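Nucleoside diphosphate kinase (Aquifex aeolicus, PDB 3ZTP) transfers the gamma phosphate of ATP to nucleoside diphosphates through a phosphorylated active-site intermediate, supplying the cell with nucleoside triphosphates other than ATP. Local coordinates at residues A[9-13]-A[66-70]. Residues are numbered along the deposited sequence; the frame is centred on the assembly and turned at random.
Sequences IVKPD and FMSSG. With SO4 (sulfate ion), chain D.
The F66 ring carries P12 over one face and meets the D13 carboxylate at its edge. P12 CD lies 4.2 Å from the F66 ring centroid and 24° off the ring normal, a CH-pi contact displaced toward the rim. D13 approaches near the ring plane, with OD1 3.5 Å from F66 CZ and the carboxylate turned 71° against the ring, so that an acidic oxygen faces the electropositive rim; its other oxygen, OD2, accepts from the backbone N of A118. F66 CG stands anti to the backbone N (chi1 172°), which turns the ring toward P12 and D13. P12 CG also lies 3.4 Å from F66 O, a carbonyl that receives both S69 N and S69 OG.

The extended K11 chain crosses F66 at about a right angle and M67 obliquely, its CG 3.7 Å from M67 SD. M67, bent at chi2 and chi3, curls its sulfur against the lysine and sets CE against I9 CG2. At the far end K11 NZ makes weak bonds to sulfate O1 and O4 and a hydrogen bond to N117 OD1. The sulfate, probably from the crystallisation liquor, is also hydrogen-bonded to H120 ND1 and Y51 OH; H120 is the predicted phosphohistidine, so the ion probably marks a phosphate position, consistent with the predicted role of K11 in binding ATP. Replacing this lysine by alanine removes the ammonium and most of the aliphatic chain, and would probably leave N117 OD1 and the anion short of a donor and M67 SD less covered.

In the ferredoxin-like fold, the turn from inner strand 3-10 into helix 12-17 meets F66 and M67 of helix 60-67 and the loop that follows, with strand 72-78 beside I9 and P12, and strand 119-121 bringing H120 against K11.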
loop_
_atom_site.group_PDB
_atom_site.type_symbol
_atom_site.label_atom_id
_atom_site.label_comp_id
_atom_site.label_asym_id
_atom_site.label_seq_id
_atom_site.Cartn_x
_atom_site.Cartn_y
_atom_site.Cartn_z
ATOM N N ILE A 9 12.959 12.514 -0.353
ATOM C CA ILE A 9 11.640 12.923 0.162
ATOM C C ILE A 9 11.496 14.414 -0.070
ATOM O O ILE A 9 12.332 15.194 0.393
ATOM C CB ILE A 9 11.441 12.627 1.655
ATOM C CG1 ILE A 9 11.730 11.156 1.930
ATOM C CG2 ILE A 9 10.021 12.984 2.034
ATOM C CD1 ILE A 9 11.671 10.801 3.427
ATOM N N VAL A 10 10.428 14.797 -0.767
ATOM C CA VAL A 10 10.080 16.211 -0.943
ATOM C C VAL A 10 9.325 16.625 0.302
ATOM O O VAL A 10 8.282 16.032 0.630
ATOM C CB VAL A 10 9.270 16.425 -2.219
ATOM C CG1 VAL A 10 8.847 17.886 -2.378
ATOM C CG2 VAL A 10 10.075 15.948 -3.426
ATOM N N LYS A 11 9.878 17.586 1.026
ATOM C CA LYS A 11 9.422 17.935 2.362
ATOM C C LYS A 11 8.230 18.887 2.298
ATOM O O LYS A 11 7.903 19.451 1.246
ATOM C CB LYS A 11 10.573 18.550 3.160
ATOM C CG LYS A 11 11.782 17.667 3.300
ATOM C CD LYS A 11 12.863 18.296 4.177
ATOM C CE LYS A 11 13.995 17.353 4.513
ATOM N NZ LYS A 11 15.080 17.999 5.266
ATOM N N PRO A 12 7.546 19.080 3.429
ATOM C CA PRO A 12 6.308 19.855 3.355
ATOM C C PRO A 12 6.488 21.305 2.900
ATOM O O PRO A 12 5.536 21.893 2.360
ATOM C CB PRO A 12 5.739 19.758 4.782
ATOM C CG PRO A 12 6.266 18.482 5.287
ATOM C CD PRO A 12 7.679 18.408 4.737
ATOM N N ASP A 13 7.652 21.903 3.145
ATOM C CA ASP A 13 7.895 23.258 2.648
ATOM C C ASP A 13 7.831 23.317 1.123
ATOM O O ASP A 13 7.174 24.202 0.564
ATOM C CB ASP A 13 9.203 23.840 3.178
ATOM C CG ASP A 13 10.426 22.989 2.858
ATOM O OD1 ASP A 13 10.326 21.745 2.770
ATOM O OD2 ASP A 13 11.515 23.585 2.712
ATOM N N PHE A 66 8.006 18.880 11.919
ATOM C CA PHE A 66 7.971 19.390 10.554
ATOM C C PHE A 66 7.659 18.278 9.557
ATOM O O PHE A 66 6.799 18.419 8.686
ATOM C CB PHE A 66 9.317 20.042 10.237
ATOM C CG PHE A 66 9.487 20.453 8.797
ATOM C CD1 PHE A 66 8.538 21.239 8.159
ATOM C CD2 PHE A 66 10.616 20.076 8.102
ATOM C CE1 PHE A 66 8.723 21.625 6.832
ATOM C CE2 PHE A 66 10.809 20.485 6.793
ATOM C CZ PHE A 66 9.864 21.230 6.165
ATOM N N MET A 67 8.368 17.170 9.690
ATOM C CA MET A 67 8.235 16.085 8.733
ATOM C C MET A 67 6.922 15.313 8.836
ATOM O O MET A 67 6.597 14.511 7.947
ATOM C CB MET A 67 9.458 15.156 8.789
ATOM C CG MET A 67 10.717 15.806 8.204
ATOM S SD MET A 67 10.561 16.272 6.458
ATOM C CE MET A 67 10.491 14.642 5.695
ATOM N N SER A 68 6.187 15.549 9.916
ATOM C CA SER A 68 4.861 14.966 10.105
ATOM C C SER A 68 3.768 16.028 10.015
ATOM O O SER A 68 2.620 15.739 10.350
ATOM C CB SER A 68 4.772 14.213 11.446
ATOM O OG SER A 68 5.067 15.037 12.565
ATOM N N SER A 69 4.095 17.240 9.565
ATOM C CA SER A 69 3.159 18.372 9.591
ATOM C C SER A 69 2.243 18.453 8.390
ATOM O O SER A 69 1.306 19.234 8.371
ATOM C CB SER A 69 3.912 19.702 9.731
ATOM O OG SER A 69 4.663 19.982 8.567
ATOM N N GLY A 70 2.516 17.634 7.384
ATOM C CA GLY A 70 1.705 17.606 6.184
ATOM C C GLY A 70 2.221 16.491 5.305
ATOM O O GLY A 70 3.239 15.881 5.614
HETATM S S SO4 D . 16.979 15.550 6.170
HETATM O O1 SO4 D . 17.433 16.303 5.007
HETATM O O2 SO4 D . 17.843 14.385 6.354
HETATM O O3 SO4 D . 17.082 16.325 7.404
HETATM O O4 SO4 D . 15.601 15.173 6.012
#